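Local coordinates for endoglucanase (Thermotoga maritima, PDB 1VHO), which probably acts as an aminopeptidase of the M42 family, using two divalent metal ions per subunit, at residues 48-53 and 198-203; 73-78 and 145-150; 81-86 and 138-143; 174-179 and 226-231; 274-279 and 300-305. One frame throughout, in Å; residues are numbered along the deposited sequence.

Interaction 1 of 5, residues 48-53 and 198-203; sequences GSLIGY and VVFSVQ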
# COMPACT_ATOMS: atom_id res chain seq x y z
N GLY A 48 13.99 2.18 6.87
CA GLY A 48 13.85 1.89 5.46
C GLY A 48 12.73 2.63 4.74
O GLY A 48 12.51 2.34 3.55
N SER A 49 12.13 3.62 5.37
CA SER A 49 11.05 4.40 4.71
C SER A 49 11.70 5.37 3.74
O SER A 49 12.91 5.68 3.88
CB SER A 49 10.18 5.15 5.69
OG SER A 49 9.39 4.30 6.53
N LEU A 50 10.99 5.82 2.72
CA LEU A 50 11.53 6.73 1.75
C LEU A 50 10.72 8.03 1.72
O LEU A 50 9.48 7.97 1.73
CB LEU A 50 11.52 6.07 0.35
CG LEU A 50 11.97 6.94 -0.82
CD1 LEU A 50 13.49 7.06 -0.87
CD2 LEU A 50 11.48 6.37 -2.15
N ILE A 51 11.38 9.17 1.80
CA ILE A 51 10.70 10.48 1.74
C ILE A 51 11.18 11.25 0.54
O ILE A 51 12.40 11.51 0.41
CB ILE A 51 10.86 11.32 3.03
CG1 ILE A 51 10.15 10.67 4.20
CG2 ILE A 51 10.24 12.74 2.79
CD1 ILE A 51 10.87 9.50 4.87
N GLY A 52 10.31 11.54 -0.42
CA GLY A 52 10.72 12.30 -1.62
C GLY A 52 10.50 13.79 -1.27
O GLY A 52 9.40 14.08 -0.73
N TYR A 53 11.42 14.66 -1.61
CA TYR A 53 11.23 16.09 -1.29
C TYR A 53 11.24 16.94 -2.55
O TYR A 53 12.16 16.87 -3.37
CB TYR A 53 12.30 16.57 -0.31
CG TYR A 53 12.34 18.07 -0.12
CD1 TYR A 53 11.23 18.74 0.36
CD2 TYR A 53 13.47 18.82 -0.42
CE1 TYR A 53 11.23 20.10 0.55
CE2 TYR A 53 13.49 20.20 -0.22
CZ TYR A 53 12.36 20.82 0.27
OH TYR A 53 12.32 22.19 0.47
N VAL A 198 6.73 13.59 0.21
CA VAL A 198 5.95 12.37 -0.11
C VAL A 198 6.56 11.23 0.64
O VAL A 198 7.73 10.86 0.39
CB VAL A 198 5.91 12.21 -1.63
CG1 VAL A 198 5.08 11.02 -2.00
CG2 VAL A 198 5.31 13.47 -2.29
N VAL A 199 5.78 10.58 1.51
CA VAL A 199 6.32 9.57 2.40
C VAL A 199 5.79 8.16 2.16
O VAL A 199 4.59 7.92 2.17
CB VAL A 199 5.97 9.99 3.84
CG1 VAL A 199 6.54 9.01 4.87
CG2 VAL A 199 6.41 11.43 4.13
N PHE A 200 6.72 7.26 1.89
CA PHE A 200 6.46 5.84 1.66
C PHE A 200 6.97 5.10 2.90
O PHE A 200 8.17 4.79 3.05
CB PHE A 200 7.17 5.38 0.37
CG PHE A 200 6.81 6.17 -0.86
CD1 PHE A 200 7.54 7.31 -1.20
CD2 PHE A 200 5.75 5.80 -1.67
CE1 PHE A 200 7.22 8.04 -2.35
CE2 PHE A 200 5.39 6.54 -2.79
CZ PHE A 200 6.15 7.67 -3.14
N SER A 201 6.08 4.80 3.82
CA SER A 201 6.37 4.19 5.09
C SER A 201 6.41 2.68 5.15
O SER A 201 5.47 2.01 4.73
CB SER A 201 5.25 4.63 6.09
OG SER A 201 5.66 4.37 7.42
N VAL A 202 7.48 2.19 5.81
CA VAL A 202 7.58 0.73 5.98
C VAL A 202 6.92 0.33 7.28
O VAL A 202 6.57 1.16 8.13
CB VAL A 202 9.04 0.25 5.93
CG1 VAL A 202 9.64 0.58 4.58
CG2 VAL A 202 9.83 0.92 7.07
N GLN A 203 6.75 -0.97 7.51
CA GLN A 203 6.05 -1.45 8.67
C GLN A 203 6.66 -1.09 10.03
O GLN A 203 5.90 -0.80 10.95
CB GLN A 203 5.95 -2.99 8.62
CG GLN A 203 4.77 -3.50 9.45
CD GLN A 203 5.27 -4.22 10.69
OE1 GLN A 203 6.48 -4.38 10.84
NE2 GLN A 203 4.34 -4.63 11.55
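The Phe200 ring meets Leu50 at its edge: Leu50 O lies near the ring plane, 3.6 Å from Phe200 CD1, and Leu50 CD2 sits beside the same corner, 4.2 Å from that CD1. Cys177 and Leu180 of helix 171-187 and Ile31 of helix 25-35 also pack on this ring. The two strands, 50-53 and 198-201, are antiparallel neighbours in the mixed eight-stranded sheet of the α/β domain that carries the predicted metal site. Leu50 and Phe200 form a hydrogen-bonded pair, as do Gly52 and Val198, whereas Ile51 and Val199 between them are a non-hydrogen-bonded pair. On the face of Leu50 and Phe200 the side chains lie side by side, pointing the same way. On the other face Ile51 CG1 touches Val199 CG2 at 3.8 Å, with Ala211 and Leu212 of helix 208-213 packing on Val199. Past the end of the strand pairing, Ser49 takes over with its side chain. Its OG is anti to the carbonyl carbon (chi1 -67°) and accepts the Val202 N-H at 2.9 Å in a nearly straight bond (165°). Glu205, predicted to bind a zinc ion, hydrogen-bonds the same hydroxyl through OE2, so Ser49 joins the strand end to the metal-site loop. An alanine here would probably leave Val202 N without this acceptor and the Glu205 carboxylate without its hydroxyl mate, freer to turn. Just before Ser49, Gly48 O receives Val202 CG1 at 3.5 Å.

Interaction 2 of 5, residues 73-78 and 145-150; sequences FVVSKV and RGVRVG. Unlike the reference sequence in segment 145-150: Gly146 (reference Asp). With SO4 (sulfate ion), chain E.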
# COMPACT_ATOMS: atom_id res chain seq x y z
N PHE A 73 4.55 -14.39 5.27
CA PHE A 73 4.59 -15.50 6.24
C PHE A 73 6.05 -15.92 6.43
O PHE A 73 6.89 -15.75 5.55
CB PHE A 73 3.86 -16.76 5.68
CG PHE A 73 2.45 -16.52 5.26
CD1 PHE A 73 1.39 -16.67 6.13
CD2 PHE A 73 2.18 -16.17 3.93
CE1 PHE A 73 0.07 -16.44 5.72
CE2 PHE A 73 0.87 -15.91 3.54
CZ PHE A 73 -0.19 -16.07 4.41
N VAL A 74 6.32 -16.48 7.61
CA VAL A 74 7.66 -17.01 7.86
C VAL A 74 7.53 -18.51 8.16
O VAL A 74 6.52 -18.90 8.77
CB VAL A 74 8.33 -16.27 9.06
CG1 VAL A 74 7.48 -16.38 10.32
CG2 VAL A 74 9.73 -16.84 9.26
N VAL A 75 8.47 -19.32 7.71
CA VAL A 75 8.40 -20.76 8.01
C VAL A 75 8.78 -20.84 9.52
O VAL A 75 9.87 -20.36 9.87
CB VAL A 75 9.40 -21.56 7.18
CG1 VAL A 75 9.48 -23.00 7.65
CG2 VAL A 75 8.94 -21.51 5.69
N SER A 76 7.87 -21.30 10.34
CA SER A 76 8.19 -21.35 11.78
C SER A 76 8.59 -22.74 12.23
O SER A 76 9.21 -22.88 13.28
CB SER A 76 6.94 -20.90 12.56
OG SER A 76 5.87 -21.72 12.15
N LYS A 77 8.24 -23.75 11.45
CA LYS A 77 8.54 -25.12 11.86
C LYS A 77 8.57 -26.05 10.67
O LYS A 77 7.76 -25.89 9.75
CB LYS A 77 7.39 -25.52 12.82
CG LYS A 77 7.43 -26.92 13.35
CD LYS A 77 6.39 -27.13 14.46
CE LYS A 77 4.99 -26.93 13.91
NZ LYS A 77 3.94 -27.65 14.70
N VAL A 78 9.57 -26.92 10.67
CA VAL A 78 9.68 -27.91 9.60
C VAL A 78 9.58 -29.30 10.25
O VAL A 78 10.54 -29.69 10.91
CB VAL A 78 10.95 -27.77 8.78
CG1 VAL A 78 11.22 -29.01 7.92
CG2 VAL A 78 10.89 -26.55 7.88
N ARG A 145 13.93 -28.03 -3.76
CA ARG A 145 14.97 -28.23 -2.77
C ARG A 145 14.42 -27.79 -1.41
O ARG A 145 13.23 -27.48 -1.28
CB ARG A 145 16.24 -27.45 -3.06
CG ARG A 145 16.65 -27.19 -4.47
CD ARG A 145 18.05 -27.51 -4.84
NE ARG A 145 19.12 -27.22 -3.90
CZ ARG A 145 20.33 -26.82 -4.34
NH1 ARG A 145 20.53 -26.67 -5.64
NH2 ARG A 145 21.30 -26.56 -3.49
N GLY A 146 15.29 -27.67 -0.41
CA GLY A 146 14.84 -27.28 0.90
C GLY A 146 14.08 -25.95 0.97
O GLY A 146 13.77 -25.18 0.08
N VAL A 147 13.57 -25.76 2.16
CA VAL A 147 12.85 -24.63 2.71
C VAL A 147 13.33 -24.68 4.17
O VAL A 147 13.61 -25.84 4.59
CB VAL A 147 11.36 -24.67 2.52
CG1 VAL A 147 10.61 -23.92 3.62
CG2 VAL A 147 10.93 -24.06 1.18
N ARG A 148 13.64 -23.59 4.82
CA ARG A 148 14.13 -23.66 6.19
C ARG A 148 13.35 -22.72 7.10
O ARG A 148 12.76 -21.74 6.67
CB ARG A 148 15.59 -23.20 6.29
CG ARG A 148 16.65 -24.05 5.63
CD ARG A 148 17.63 -23.17 4.87
NE ARG A 148 18.30 -22.16 5.68
CZ ARG A 148 18.43 -20.88 5.38
NH1 ARG A 148 17.93 -20.35 4.26
NH2 ARG A 148 19.09 -20.05 6.19
N VAL A 149 13.49 -23.00 8.41
CA VAL A 149 12.87 -22.14 9.40
C VAL A 149 13.42 -20.75 9.13
O VAL A 149 14.62 -20.65 8.90
CB VAL A 149 13.17 -22.64 10.82
CG1 VAL A 149 12.89 -21.57 11.86
CG2 VAL A 149 12.27 -23.86 11.12
N GLY A 150 12.57 -19.71 9.10
CA GLY A 150 13.12 -18.37 8.83
C GLY A 150 12.90 -17.92 7.38
O GLY A 150 13.00 -16.71 7.12
S SO4 E . 19.11 -27.69 -0.08
O1 SO4 E . 18.39 -27.04 -1.22
O2 SO4 E . 18.80 -26.94 1.18
O3 SO4 E . 18.64 -29.11 0.03
O4 SO4 E . 20.58 -27.66 -0.35
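Val75 and Val149 carry much of this contact, Val75 meeting Val147 and Arg148 as well where the 145-150 loop passes strand 73-78. Among apolar contacts, Val75 CG2 touches Val147 CG1 at 3.6 Å, the two side chains crossing at a slant. CG1 of Val75, anti to the backbone N (chi1 171°), lies against Val149 CA. Val149 CG2 in turn rests on the backbone about Ser76 and Lys77 and reaches Val78 CG2 at 4.4 Å, while Val74 CG2 packs on Gly150 CA at 3.7 Å. An alanine in place of Val75 would keep CB beside Arg148 O but would probably open a gap next to Val147 CG1, leaving that methyl without its mate. Of polar contacts, one hydrogen bond joins the segments: Gly150 N gives its hydrogen to Val75 O at 2.9 Å, nearly straight (167°) and in the carbonyl plane. The same oxygen receives a CA-H...O contact from Val149 CA at 3.5 Å. Val149 and Gly150 have backbone angles that fit a type II turn, and at those of Gly150 a side chain would run into the carbonyl oxygen of the residue before. This bend leads into strand 152-155, the antiparallel neighbour of 73-79 in the six-stranded sheet. A sulfate ion, probably from the crystallisation liquor, lies at Arg145, away from the strand. The contact is thus valine methyls packed on one another and on backbone, with Val75 O as the one hydrogen-bonded link between the segments; backbone pairing of Val75 with Asp151 continues it.

Interaction 3 of 5, residues 81-86 and 138-143; sequences QFARLE and VDLSLC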
# COMPACT_ATOMS: atom_id res chain seq x y z
N GLN A 81 7.19 -34.01 6.50
CA GLN A 81 7.13 -33.37 5.19
C GLN A 81 6.35 -32.07 5.23
O GLN A 81 6.12 -31.47 4.17
CB GLN A 81 6.54 -34.33 4.15
CG GLN A 81 5.09 -34.63 4.34
CD GLN A 81 4.56 -35.74 3.45
OE1 GLN A 81 4.41 -36.85 3.95
NE2 GLN A 81 4.18 -35.48 2.20
N PHE A 82 5.92 -31.57 6.39
CA PHE A 82 5.13 -30.35 6.41
C PHE A 82 5.80 -29.15 7.05
O PHE A 82 6.32 -29.19 8.18
CB PHE A 82 3.75 -30.60 7.03
CG PHE A 82 3.00 -31.75 6.41
CD1 PHE A 82 2.45 -31.66 5.14
CD2 PHE A 82 2.86 -32.96 7.09
CE1 PHE A 82 1.80 -32.71 4.54
CE2 PHE A 82 2.22 -34.03 6.50
CZ PHE A 82 1.67 -33.92 5.23
N ALA A 83 5.87 -28.04 6.32
CA ALA A 83 6.44 -26.80 6.88
C ALA A 83 5.26 -25.93 7.31
O ALA A 83 4.31 -25.67 6.52
CB ALA A 83 7.32 -26.05 5.93
N ARG A 84 5.32 -25.41 8.53
CA ARG A 84 4.26 -24.55 9.02
C ARG A 84 4.59 -23.07 8.76
O ARG A 84 5.75 -22.71 8.91
CB ARG A 84 4.11 -24.73 10.56
CG ARG A 84 3.17 -23.65 11.11
CD ARG A 84 3.08 -23.71 12.62
NE ARG A 84 2.14 -24.74 13.07
CZ ARG A 84 2.13 -25.17 14.33
NH1 ARG A 84 2.99 -24.66 15.22
NH2 ARG A 84 1.27 -26.11 14.68
N LEU A 85 3.62 -22.27 8.35
CA LEU A 85 3.86 -20.86 8.08
C LEU A 85 3.09 -19.97 9.07
O LEU A 85 1.92 -20.28 9.31
CB LEU A 85 3.34 -20.45 6.69
CG LEU A 85 3.95 -21.19 5.48
CD1 LEU A 85 3.33 -20.64 4.19
CD2 LEU A 85 5.45 -21.00 5.45
N GLU A 86 3.71 -18.94 9.59
CA GLU A 86 3.07 -18.00 10.48
C GLU A 86 3.08 -16.61 9.86
O GLU A 86 4.09 -16.24 9.28
CB GLU A 86 3.86 -17.92 11.83
CG GLU A 86 3.60 -19.20 12.61
CD GLU A 86 4.04 -19.18 14.05
OE1 GLU A 86 3.72 -20.17 14.74
OE2 GLU A 86 4.70 -18.20 14.49
N VAL A 138 2.70 -25.98 4.02
CA VAL A 138 3.00 -26.37 2.64
C VAL A 138 3.63 -27.76 2.75
O VAL A 138 4.22 -28.04 3.83
CB VAL A 138 3.87 -25.42 1.85
CG1 VAL A 138 3.06 -24.13 1.58
CG2 VAL A 138 5.22 -25.11 2.47
N ASP A 139 3.38 -28.61 1.78
CA ASP A 139 3.90 -29.98 1.74
C ASP A 139 5.28 -29.92 1.07
O ASP A 139 5.38 -29.68 -0.14
CB ASP A 139 2.92 -30.87 0.98
CG ASP A 139 3.26 -32.36 1.00
OD1 ASP A 139 4.46 -32.70 1.06
OD2 ASP A 139 2.31 -33.15 0.90
N LEU A 140 6.33 -30.08 1.85
CA LEU A 140 7.72 -30.03 1.42
C LEU A 140 8.14 -31.04 0.39
O LEU A 140 9.09 -30.81 -0.37
CB LEU A 140 8.64 -30.16 2.63
CG LEU A 140 9.14 -28.89 3.33
CD1 LEU A 140 8.26 -27.68 3.09
CD2 LEU A 140 9.29 -29.17 4.82
N SER A 141 7.40 -32.16 0.25
CA SER A 141 7.76 -33.15 -0.75
C SER A 141 7.50 -32.60 -2.14
O SER A 141 7.91 -33.22 -3.12
CB SER A 141 6.99 -34.46 -0.51
OG SER A 141 5.64 -34.25 -0.80
N LEU A 142 6.75 -31.50 -2.27
CA LEU A 142 6.46 -30.85 -3.52
C LEU A 142 7.51 -29.80 -3.90
O LEU A 142 7.44 -29.27 -5.01
CB LEU A 142 5.09 -30.16 -3.50
CG LEU A 142 3.89 -31.12 -3.41
CD1 LEU A 142 2.59 -30.41 -3.20
CD2 LEU A 142 3.81 -32.04 -4.62
N CYS A 143 8.46 -29.46 -3.03
CA CYS A 143 9.43 -28.45 -3.41
C CYS A 143 10.64 -29.04 -4.14
O CYS A 143 11.02 -30.18 -3.93
CB CYS A 143 9.98 -27.62 -2.25
SG CYS A 143 8.89 -27.23 -0.94
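Gln81 reaches Asp139 because its CG lies between the backbone N and the carbonyl carbon (chi1 68°) and the chain then runs extended, while Asp139 CG is anti to its own backbone N (chi1 -173°). Gln81 NE2 donates to Asp139 OD1 at 3.0 Å in an almost straight bond (176°), in the amide plane of the glutamine and on the syn side of the carboxylate. Ser141 adds two more donors: Ser141 N comes to Asp139 OD1 from the anti side at 3.1 Å, and Ser141 OG donates to it from above the carboxylate plane at 2.7 Å. Three bonds thus grip OD1, and Ala118 N holds OD2, which should fix the rotation of the carboxylate. The same chi1 also sets Gln81 CG over the centre of the Phe82 ring, 3.5 Å above the plane. On the other face of the strand pair Ala83 CB presses tightly on Leu140 CD1, at 3.4 Å. The backbones pair antiparallel, with Ala83 and Val138 bonded both ways. Beyond them Leu140 N donates to Gln81 O at 2.7 Å. Strand 137-139 is an outermost strand of the six-stranded antiparallel sheet, away from the annotated metal site. It ends in an Asx turn at Asp139, where the chain leaves the sheet as the short 3-10 segment 140-142.

Interaction 4 of 5, residues 174-179 and 226-231; sequences RASCGV and MDVTFA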
# COMPACT_ATOMS: atom_id res chain seq x y z
N ARG A 174 -0.11 -0.71 -2.41
CA ARG A 174 0.62 -0.34 -3.64
C ARG A 174 -0.15 0.64 -4.54
O ARG A 174 0.49 1.47 -5.21
CB ARG A 174 1.09 -1.56 -4.40
CG ARG A 174 2.02 -2.52 -3.64
CD ARG A 174 3.44 -1.94 -3.43
NE ARG A 174 4.05 -2.70 -2.33
CZ ARG A 174 4.39 -3.98 -2.33
NH1 ARG A 174 4.26 -4.76 -3.41
NH2 ARG A 174 4.80 -4.50 -1.14
N ALA A 175 -1.48 0.63 -4.51
CA ALA A 175 -2.20 1.62 -5.34
C ALA A 175 -1.91 3.01 -4.80
O ALA A 175 -1.70 3.93 -5.60
CB ALA A 175 -3.71 1.36 -5.30
N SER A 176 -1.80 3.17 -3.48
CA SER A 176 -1.49 4.46 -2.88
C SER A 176 -0.06 4.91 -3.19
O SER A 176 0.21 6.10 -3.39
CB SER A 176 -1.67 4.38 -1.35
OG SER A 176 -3.07 4.15 -1.04
N CYS A 177 0.88 3.96 -3.22
CA CYS A 177 2.25 4.24 -3.61
C CYS A 177 2.17 4.78 -5.07
O CYS A 177 2.85 5.78 -5.32
CB CYS A 177 3.13 2.94 -3.65
SG CYS A 177 3.45 2.41 -1.91
N GLY A 178 1.41 4.18 -5.92
CA GLY A 178 1.23 4.59 -7.33
C GLY A 178 0.69 6.05 -7.37
O GLY A 178 1.16 6.87 -8.15
N VAL A 179 -0.30 6.36 -6.53
CA VAL A 179 -0.84 7.74 -6.52
C VAL A 179 0.28 8.73 -6.20
O VAL A 179 0.49 9.74 -6.88
CB VAL A 179 -1.88 7.91 -5.38
CG1 VAL A 179 -2.24 9.44 -5.23
CG2 VAL A 179 -3.14 7.11 -5.60
N MSE A 226 -3.04 8.50 2.68
CA MSE A 226 -3.69 7.69 1.67
C MSE A 226 -4.20 6.39 2.29
O MSE A 226 -3.47 5.78 3.08
CB MSE A 226 -2.65 7.26 0.61
CG MSE A 226 -1.95 8.35 -0.15
SE MSE A 226 -3.18 9.18 -1.37
CE MSE A 226 -3.83 10.61 -0.27
N ASP A 227 -5.29 5.88 1.75
CA ASP A 227 -5.78 4.59 2.22
C ASP A 227 -6.60 4.01 1.06
O ASP A 227 -6.58 4.56 -0.04
CB ASP A 227 -6.65 4.75 3.47
CG ASP A 227 -6.64 3.52 4.37
OD1 ASP A 227 -6.29 2.39 3.94
OD2 ASP A 227 -6.97 3.67 5.56
N VAL A 228 -7.22 2.87 1.30
CA VAL A 228 -8.10 2.27 0.29
C VAL A 228 -9.43 1.94 1.00
O VAL A 228 -9.42 1.82 2.24
CB VAL A 228 -7.55 0.98 -0.36
CG1 VAL A 228 -6.34 1.32 -1.27
CG2 VAL A 228 -7.12 0.02 0.74
N THR A 229 -10.48 1.83 0.21
CA THR A 229 -11.77 1.48 0.84
C THR A 229 -12.69 0.83 -0.17
O THR A 229 -12.50 0.87 -1.38
CB THR A 229 -12.45 2.81 1.31
OG1 THR A 229 -13.55 2.53 2.18
CG2 THR A 229 -13.01 3.58 0.10
N PHE A 230 -13.83 0.32 0.28
CA PHE A 230 -14.85 -0.13 -0.70
C PHE A 230 -16.18 -0.25 0.06
O PHE A 230 -17.09 0.54 -0.17
CB PHE A 230 -14.52 -1.39 -1.46
CG PHE A 230 -15.36 -1.56 -2.71
CD1 PHE A 230 -15.26 -0.64 -3.75
CD2 PHE A 230 -16.26 -2.60 -2.82
CE1 PHE A 230 -16.06 -0.77 -4.88
CE2 PHE A 230 -17.08 -2.72 -3.94
CZ PHE A 230 -16.98 -1.80 -4.97
N ALA A 231 -16.19 -1.19 0.99
CA ALA A 231 -17.42 -1.43 1.77
C ALA A 231 -17.62 -0.40 2.86
O ALA A 231 -16.72 0.30 3.31
CB ALA A 231 -17.36 -2.82 2.37
O HOH W 1 -4.86 6.16 -1.70
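Ser176, on helix 174-179, meets Met226 of strand 226-229 CB against CB at 3.6 Å. Its OG, anti to the carbonyl carbon (chi1 -65°), lies over the same methionine CB at 3.5 Å. Met226, present as selenomethionine, has CG anti to its carbonyl carbon, and its chain then bends at chi2 (-71°) and chi3. The folded side chain has its SE 4.0 Å from Val179 CG1, the branch that is anti to the Val179 backbone N (chi1 170°); the two side chains cross at a slant. Leu323 of helix 317-333 packs on both Val179 and Met226, so the selenium end belongs to a wider apolar core. Val228, two residues on, also starts toward the helix. Asp227, between them, points away: it is a predicted zinc ligand, and its OD1 forms a salt bridge with Arg281. Helix 171-187 and strand 222-229 thus pack helix on sheet in the α/β domain, near the predicted metal site, to which the helix contributes Asp172. Polar contact between the segments goes through a water, which lies 2.8 Å from Ser176 OG and donates to Asp227 O at 2.9 Å. Ser176 OG itself stays 3.7 Å from Asp227 O. A buried hydroxyl and a strand carbonyl therefore share one water inside an otherwise apolar joint, which ties the helix to the backbone, not the carboxylate, of Asp227.

Interaction 5 of 5, residues 274-279 and 300-305; sequences QEEAVG and LISIPL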
# COMPACT_ATOMS: atom_id res chain seq x y z
N GLN A 274 -15.86 10.79 -4.31
CA GLN A 274 -16.89 10.02 -3.59
C GLN A 274 -16.64 10.34 -2.13
O GLN A 274 -15.65 11.06 -1.87
CB GLN A 274 -16.70 8.51 -3.85
CG GLN A 274 -17.00 8.12 -5.28
CD GLN A 274 -16.87 6.66 -5.57
OE1 GLN A 274 -17.87 5.95 -5.50
NE2 GLN A 274 -15.68 6.14 -5.94
N GLU A 275 -17.47 9.89 -1.18
CA GLU A 275 -17.16 10.21 0.19
C GLU A 275 -17.59 9.07 1.11
O GLU A 275 -18.32 8.18 0.69
CB GLU A 275 -17.75 11.54 0.62
CG GLU A 275 -19.21 11.51 0.97
CD GLU A 275 -20.13 11.16 -0.17
OE1 GLU A 275 -20.79 10.10 -0.09
OE2 GLU A 275 -20.23 11.94 -1.14
N GLU A 276 -17.08 9.07 2.32
CA GLU A 276 -17.46 8.03 3.29
C GLU A 276 -17.47 8.68 4.66
O GLU A 276 -16.68 9.58 4.94
CB GLU A 276 -16.52 6.83 3.18
CG GLU A 276 -15.08 7.09 3.61
CD GLU A 276 -14.18 5.90 3.26
OE1 GLU A 276 -14.68 4.77 3.04
OE2 GLU A 276 -12.97 6.10 3.14
N ALA A 277 -18.38 8.28 5.54
CA ALA A 277 -18.53 8.88 6.85
C ALA A 277 -17.28 8.76 7.71
O ALA A 277 -17.00 9.67 8.46
CB ALA A 277 -19.71 8.26 7.62
N VAL A 278 -16.59 7.62 7.70
CA VAL A 278 -15.39 7.53 8.53
C VAL A 278 -14.21 7.16 7.63
O VAL A 278 -13.53 8.04 7.11
CB VAL A 278 -15.55 6.53 9.68
CG1 VAL A 278 -14.26 6.36 10.47
CG2 VAL A 278 -16.67 6.97 10.64
N GLY A 279 -14.03 5.89 7.35
CA GLY A 279 -12.92 5.43 6.52
C GLY A 279 -11.69 5.09 7.34
O GLY A 279 -11.62 5.29 8.56
N LEU A 300 -7.97 12.39 5.11
CA LEU A 300 -7.85 11.00 4.70
C LEU A 300 -8.53 10.85 3.34
O LEU A 300 -9.67 11.28 3.17
CB LEU A 300 -8.54 10.04 5.67
CG LEU A 300 -8.52 8.54 5.24
CD1 LEU A 300 -7.10 8.03 5.53
CD2 LEU A 300 -9.56 7.82 6.06
N ILE A 301 -7.81 10.37 2.33
CA ILE A 301 -8.38 10.19 1.00
C ILE A 301 -8.05 8.76 0.56
O ILE A 301 -6.87 8.38 0.62
CB ILE A 301 -7.94 11.22 -0.04
CG1 ILE A 301 -8.17 12.66 0.47
CG2 ILE A 301 -8.73 11.04 -1.34
CD1 ILE A 301 -7.61 13.74 -0.38
N SER A 302 -9.03 8.06 0.05
CA SER A 302 -8.90 6.67 -0.31
C SER A 302 -9.21 6.32 -1.75
O SER A 302 -10.04 6.95 -2.40
CB SER A 302 -9.89 5.81 0.55
OG SER A 302 -9.49 5.92 1.94
N ILE A 303 -8.52 5.26 -2.20
CA ILE A 303 -8.76 4.71 -3.54
C ILE A 303 -9.74 3.53 -3.41
O ILE A 303 -9.53 2.65 -2.56
CB ILE A 303 -7.41 4.21 -4.11
CG1 ILE A 303 -6.51 5.40 -4.50
CG2 ILE A 303 -7.65 3.31 -5.33
CD1 ILE A 303 -7.05 6.33 -5.57
N PRO A 304 -10.82 3.49 -4.18
CA PRO A 304 -11.78 2.40 -4.14
C PRO A 304 -11.06 1.10 -4.55
O PRO A 304 -10.29 1.11 -5.52
CB PRO A 304 -12.81 2.71 -5.24
CG PRO A 304 -12.72 4.23 -5.33
CD PRO A 304 -11.22 4.50 -5.20
N LEU A 305 -11.26 0.07 -3.76
CA LEU A 305 -10.59 -1.21 -4.12
C LEU A 305 -11.59 -2.32 -3.91
O LEU A 305 -12.31 -2.34 -2.91
CB LEU A 305 -9.35 -1.31 -3.22
CG LEU A 305 -8.48 -2.56 -3.32
CD1 LEU A 305 -7.08 -2.20 -2.81
CD2 LEU A 305 -9.04 -3.72 -2.50
O HOH W 2 -11.24 7.97 2.65
O HOH W 3 -10.94 4.43 4.10
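Gln274 brings the amide end of its extended side chain up to Pro304, its NE2 3.6 Å from Pro304 CG, the two side chains crossing at a slant. The amide nitrogen is already engaged elsewhere, bonded to Gly245 O and Glu241 O, so the proline simply packs against it. Glu276 and Ser302 face each other through a pair of waters. Glu276 starts toward strand 300-304, its CG between the backbone N and the carbonyl carbon (chi1 68°), and the extended chain brings OE2 to the waters. Glu276 OE2 accepts from one water at 2.6 Å and from a second at 2.8 Å. The first water takes the hydrogen of Ser302 OG at 2.8 Å, and the second donates to that OG at 3.0 Å. The hydroxyl is thus donor to one water and acceptor from the other, while Glu276 OE2 itself stays 3.7 Å from Ser302 OG. The other carboxylate oxygen, OE1, is hydrogen-bonded to Thr229 of strand 222-229, which lies next to 297-304. At the far end Leu300 CD2 touches Gly279 C at 3.7 Å, where a CB on Gly279 would clash with Glu276 OE2. In the mixed sheet, strand 247-249 runs between 274-276 and 297-304, so the side chains and waters reach over it. Ser302 also packs on Asp227, a predicted zinc ligand. A buried glutamate is therefore satisfied by two waters and a threonine, and the water pair would probably spread its charge toward Ser302.

How the interactions relate
Interactions 1, 4 and 5 belong to the mixed eight-stranded sheet of the α/β domain, whereas interactions 2 and 3 lie in the six-stranded antiparallel sheet. Within the first group, centres of 4 and 5 are about 9 Å apart and strands 222-229 and 297-304 are neighbours; Thr229 and Glu276 join them. Interaction 1 touches 4 through Phe200 and Cys177. Interactions 2 and 3, about 8 Å apart between centres, share the hairpin of strands 73-79 and 82-87. Along the chain, 3 nests inside 2, and 2 inside 1, so the second sheet is an insertion between strands of the first. The predicted metal site lies with 1, 4 and 5; interactions 3 and 5 are about 39 Å apart between centres.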